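Local coordinates for E3 ubiquitin-protein ligase HERC2 (Homo sapiens, PDB 4L1M) that probably acts as a ubiquitin-protein ligase, with this first RCC1-like domain forming a seven-bladed beta-propeller of the kind often used to bind partner proteins, at residues A[182-190]-A[245-253]. Sequence-based numbering, arbitrary orientation.
Sequences YGRLGHGSS and DGCKTPKLI. With SO4 (sulfate ion), chain E.
The carbonyl oxygen of K248 is where the two loops are joined: G188 N donates to K248 O over 2.7 Å, with an angle of 151° at the hydrogen and the donor 41° out of the carbonyl plane. A second glycine adds a CA-H...O contact, G186 CA to K248 O at 3.3 Å, so one acceptor meets a backbone N-H and, less directly, a CA-H from the same loop. From the same residue the lysine side chain reaches back over that loop. Extended beyond CG, it passes CG over G183 CA at 3.9 Å and CD alongside S189, until K248 NZ donates to S190 OG at 3.1 Å. In this seven-bladed RCC1-type propeller the contact joins neighbouring blades near the surface: 182-190 lies in the loop between strands 174-178 and 196-198 of one blade, while 250-252 is an edge strand of the next, antiparallel to 228-232. A type I turn from G183 to G186, with a hydrogen bond from G186 N to G183 O, places both glycines beside the corner at K248 and T249. There T249 turns CG2 onto G188 CA at 3.5 Å; with OG1 set between the backbone N and the carbonyl carbon (chi1 60°), it donates a hydrogen bond to O1 of a sulfate, probably from the crystallisation liquor, and K248 N a weak one to O2.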
ATOM      1  N   TYR A 182      -7.615  17.572   7.173  1.00 43.69           N
ATOM      2  CA  TYR A 182      -6.894  18.097   6.025  1.00 42.66           C
ATOM      3  C   TYR A 182      -7.443  17.645   4.680  1.00 42.76           C
ATOM      4  O   TYR A 182      -6.762  17.742   3.655  1.00 45.61           O
ATOM      5  CB  TYR A 182      -5.395  17.797   6.134  1.00 42.04           C
ATOM      6  CG  TYR A 182      -4.763  18.400   7.348  1.00 42.77           C
ATOM      7  CD1 TYR A 182      -4.587  19.777   7.436  1.00 46.45           C
ATOM      8  CD2 TYR A 182      -4.337  17.608   8.414  1.00 43.64           C
ATOM      9  CE1 TYR A 182      -4.020  20.364   8.565  1.00 47.89           C
ATOM     10  CE2 TYR A 182      -3.775  18.172   9.550  1.00 45.34           C
ATOM     11  CZ  TYR A 182      -3.628  19.560   9.619  1.00 49.14           C
ATOM     12  OH  TYR A 182      -3.053  20.162  10.715  1.00 51.45           O
ATOM     13  N   GLY A 183      -8.682  17.171   4.663  1.00 41.94           N
ATOM     14  CA  GLY A 183      -9.364  16.847   3.415  1.00 41.43           C
ATOM     15  C   GLY A 183      -8.939  15.565   2.748  1.00 40.56           C
ATOM     16  O   GLY A 183      -9.164  15.388   1.558  1.00 41.47           O
ATOM     17  N   ARG A 184      -8.358  14.646   3.508  1.00 38.87           N
ATOM     18  CA  ARG A 184      -7.854  13.392   2.956  1.00 36.57           C
ATOM     19  C   ARG A 184      -8.922  12.530   2.295  1.00 35.79           C
ATOM     20  O   ARG A 184      -8.602  11.688   1.472  1.00 35.57           O
ATOM     21  CB  ARG A 184      -7.130  12.568   4.047  1.00 36.47           C
ATOM     22  CG  ARG A 184      -8.043  11.957   5.111  1.00 36.58           C
ATOM     23  CD  ARG A 184      -7.249  11.460   6.315  1.00 36.37           C
ATOM     24  NE  ARG A 184      -6.529  12.568   6.923  1.00 37.91           N
ATOM     25  CZ  ARG A 184      -5.550  12.476   7.811  1.00 36.48           C
ATOM     26  NH1 ARG A 184      -4.979  13.565   8.246  1.00 39.11           N
ATOM     27  NH2 ARG A 184      -5.158  11.330   8.273  1.00 37.57           N
ATOM     28  N   LEU A 185     -10.174  12.696   2.678  1.00 36.58           N
ATOM     29  CA  LEU A 185     -11.255  11.915   2.063  1.00 36.92           C
ATOM     30  C   LEU A 185     -11.665  12.463   0.690  1.00 39.37           C
ATOM     31  O   LEU A 185     -12.243  11.731  -0.113  1.00 41.43           O
ATOM     32  CB  LEU A 185     -12.478  11.855   2.981  1.00 36.87           C
ATOM     33  CG  LEU A 185     -12.213  11.335   4.390  1.00 36.40           C
ATOM     34  CD1 LEU A 185     -13.463  11.422   5.237  1.00 38.04           C
ATOM     35  CD2 LEU A 185     -11.685   9.908   4.366  1.00 35.95           C
ATOM     36  N   GLY A 186     -11.382  13.742   0.422  1.00 39.46           N
ATOM     37  CA  GLY A 186     -11.674  14.341  -0.893  1.00 40.49           C
ATOM     38  C   GLY A 186     -13.103  14.844  -1.126  1.00 42.25           C
ATOM     39  O   GLY A 186     -13.504  15.021  -2.277  1.00 43.22           O
ATOM     40  N   HIS A 187     -13.862  15.104  -0.063  1.00 42.41           N
ATOM     41  CA  HIS A 187     -15.237  15.584  -0.224  1.00 45.02           C
ATOM     42  C   HIS A 187     -15.411  17.058   0.076  1.00 46.19           C
ATOM     43  O   HIS A 187     -16.495  17.481   0.423  1.00 47.75           O
ATOM     44  CB  HIS A 187     -16.192  14.785   0.666  1.00 46.22           C
ATOM     45  CG  HIS A 187     -15.999  13.314   0.563  1.00 46.68           C
ATOM     46  ND1 HIS A 187     -16.105  12.641  -0.636  1.00 45.79           N
ATOM     47  CD2 HIS A 187     -15.678  12.388   1.498  1.00 45.58           C
ATOM     48  CE1 HIS A 187     -15.882  11.360  -0.427  1.00 45.85           C
ATOM     49  NE2 HIS A 187     -15.611  11.182   0.855  1.00 45.47           N
ATOM     50  N   GLY A 188     -14.353  17.847  -0.035  1.00 46.25           N
ATOM     51  CA  GLY A 188     -14.476  19.309   0.111  1.00 46.79           C
ATOM     52  C   GLY A 188     -14.583  19.833   1.531  1.00 46.95           C
ATOM     53  O   GLY A 188     -14.926  20.977   1.741  1.00 49.24           O
ATOM     54  N   SER A 189     -14.296  19.000   2.515  1.00 46.43           N
ATOM     55  CA  SER A 189     -14.279  19.436   3.917  1.00 45.18           C
ATOM     56  C   SER A 189     -13.346  18.525   4.714  1.00 42.81           C
ATOM     57  O   SER A 189     -12.730  17.642   4.153  1.00 41.76           O
ATOM     58  CB  SER A 189     -15.693  19.429   4.510  1.00 45.89           C
ATOM     59  OG  SER A 189     -16.096  18.137   4.937  1.00 44.97           O
ATOM     60  N   SER A 190     -13.273  18.751   6.011  1.00 42.76           N
ATOM     61  CA  SER A 190     -12.450  17.959   6.906  1.00 42.37           C
ATOM     62  C   SER A 190     -13.278  17.010   7.760  1.00 42.23           C
ATOM     63  O   SER A 190     -12.770  16.473   8.740  1.00 40.84           O
ATOM     64  CB  SER A 190     -11.658  18.893   7.835  1.00 44.41           C
ATOM     65  OG  SER A 190     -10.571  19.485   7.152  1.00 46.33           O
ATOM     66  N   ASP A 245       0.622  23.856   0.088  1.00 42.39           N
ATOM     67  CA  ASP A 245      -0.824  24.043   0.286  1.00 42.80           C
ATOM     68  C   ASP A 245      -1.566  22.718   0.128  1.00 40.85           C
ATOM     69  O   ASP A 245      -1.250  21.919  -0.752  1.00 40.77           O
ATOM     70  CB  ASP A 245      -1.388  25.035  -0.743  1.00 45.80           C
ATOM     71  CG  ASP A 245      -1.012  26.472  -0.451  1.00 50.72           C
ATOM     72  OD1 ASP A 245      -0.379  26.741   0.595  1.00 53.90           O
ATOM     73  OD2 ASP A 245      -1.344  27.345  -1.281  1.00 53.95           O
ATOM     74  N   GLY A 246      -2.537  22.481   0.986  1.00 40.26           N
ATOM     75  CA  GLY A 246      -3.370  21.293   0.882  1.00 40.59           C
ATOM     76  C   GLY A 246      -4.566  21.544  -0.004  1.00 42.54           C
ATOM     77  O   GLY A 246      -4.790  22.663  -0.476  1.00 45.51           O
ATOM     78  N   CYS A 247      -5.363  20.517  -0.218  1.00 41.78           N
ATOM     79  CA  CYS A 247      -6.656  20.719  -0.832  1.00 43.62           C
ATOM     80  C   CYS A 247      -7.608  19.633  -0.378  1.00 43.45           C
ATOM     81  O   CYS A 247      -7.176  18.540   0.048  1.00 42.79           O
ATOM     82  CB  CYS A 247      -6.525  20.758  -2.354  1.00 44.77           C
ATOM     83  SG  CYS A 247      -6.031  19.223  -3.146  1.00 46.56           S
ATOM     84  N   LYS A 248      -8.901  19.911  -0.508  1.00 43.19           N
ATOM     85  CA  LYS A 248      -9.924  19.038   0.045  1.00 44.00           C
ATOM     86  C   LYS A 248     -10.768  18.294  -0.995  1.00 43.32           C
ATOM     87  O   LYS A 248     -11.711  17.593  -0.646  1.00 42.93           O
ATOM     88  CB  LYS A 248     -10.786  19.854   0.989  1.00 46.73           C
ATOM     89  CG  LYS A 248      -9.934  20.427   2.091  1.00 48.17           C
ATOM     90  CD  LYS A 248     -10.724  20.959   3.252  1.00 52.19           C
ATOM     91  CE  LYS A 248      -9.842  21.899   4.052  1.00 54.38           C
ATOM     92  NZ  LYS A 248     -10.402  22.081   5.411  1.00 59.78           N
ATOM     93  N   THR A 249     -10.425  18.461  -2.267  1.00 42.99           N
ATOM     94  CA  THR A 249     -11.065  17.721  -3.356  1.00 43.16           C
ATOM     95  C   THR A 249      -9.956  17.351  -4.342  1.00 42.08           C
ATOM     96  O   THR A 249      -8.922  18.017  -4.365  1.00 40.90           O
ATOM     97  CB  THR A 249     -12.105  18.574  -4.076  1.00 44.44           C
ATOM     98  OG1 THR A 249     -11.456  19.720  -4.603  1.00 46.36           O
ATOM     99  CG2 THR A 249     -13.174  19.040  -3.120  1.00 44.65           C
ATOM    100  N   PRO A 250     -10.151  16.282  -5.130  1.00 40.18           N
ATOM    101  CA  PRO A 250      -9.123  15.799  -6.058  1.00 40.29           C
ATOM    102  C   PRO A 250      -8.670  16.810  -7.100  1.00 41.76           C
ATOM    103  O   PRO A 250      -9.505  17.492  -7.693  1.00 43.40           O
ATOM    104  CB  PRO A 250      -9.819  14.652  -6.791  1.00 41.26           C
ATOM    105  CG  PRO A 250     -10.905  14.229  -5.880  1.00 41.49           C
ATOM    106  CD  PRO A 250     -11.360  15.452  -5.162  1.00 41.10           C
ATOM    107  N   LYS A 251      -7.365  16.896  -7.307  1.00 40.96           N
ATOM    108  CA  LYS A 251      -6.795  17.792  -8.275  1.00 43.27           C
ATOM    109  C   LYS A 251      -5.716  17.070  -9.078  1.00 43.54           C
ATOM    110  O   LYS A 251      -5.016  16.229  -8.556  1.00 43.60           O
ATOM    111  CB  LYS A 251      -6.236  19.038  -7.589  1.00 44.73           C
ATOM    112  CG  LYS A 251      -7.312  19.975  -7.039  1.00 49.21           C
ATOM    113  CD  LYS A 251      -6.716  21.252  -6.448  1.00 50.81           C
ATOM    114  CE  LYS A 251      -7.780  22.282  -6.034  1.00 54.40           C
ATOM    115  N   LEU A 252      -5.587  17.451 -10.341  1.00 45.03           N
ATOM    116  CA  LEU A 252      -4.701  16.821 -11.269  1.00 44.85           C
ATOM    117  C   LEU A 252      -3.244  17.112 -10.951  1.00 44.89           C
ATOM    118  O   LEU A 252      -2.880  18.246 -10.574  1.00 46.04           O
ATOM    119  CB  LEU A 252      -4.994  17.360 -12.670  1.00 47.77           C
ATOM    120  CG  LEU A 252      -4.233  16.715 -13.822  1.00 49.42           C
ATOM    121  CD1 LEU A 252      -4.667  15.279 -14.006  1.00 49.14           C
ATOM    122  CD2 LEU A 252      -4.474  17.482 -15.113  1.00 52.03           C
ATOM    123  N   ILE A 253      -2.399  16.108 -11.128  1.00 43.98           N
ATOM    124  CA  ILE A 253      -0.973  16.325 -11.074  1.00 44.53           C
ATOM    125  C   ILE A 253      -0.480  16.607 -12.485  1.00 46.75           C
ATOM    126  O   ILE A 253      -0.267  15.689 -13.260  1.00 49.65           O
ATOM    127  CB  ILE A 253      -0.254  15.156 -10.412  1.00 42.99           C
ATOM    128  CG1 ILE A 253      -0.793  14.960  -8.997  1.00 42.92           C
ATOM    129  CG2 ILE A 253       1.240  15.451 -10.313  1.00 43.68           C
ATOM    130  CD1 ILE A 253      -0.177  13.792  -8.244  1.00 41.85           C
TER
HETATM  131  S   SO4 E 802     -10.379  22.745  -2.290  1.00 71.00           S
HETATM  132  O1  SO4 E 802      -9.864  21.938  -3.417  1.00 63.30           O
HETATM  133  O2  SO4 E 802      -9.304  23.212  -1.358  1.00 61.26           O
HETATM  134  O3  SO4 E 802     -11.061  23.889  -2.949  1.00 72.62           O
HETATM  135  O4  SO4 E 802     -11.407  22.024  -1.503  1.00 71.26           O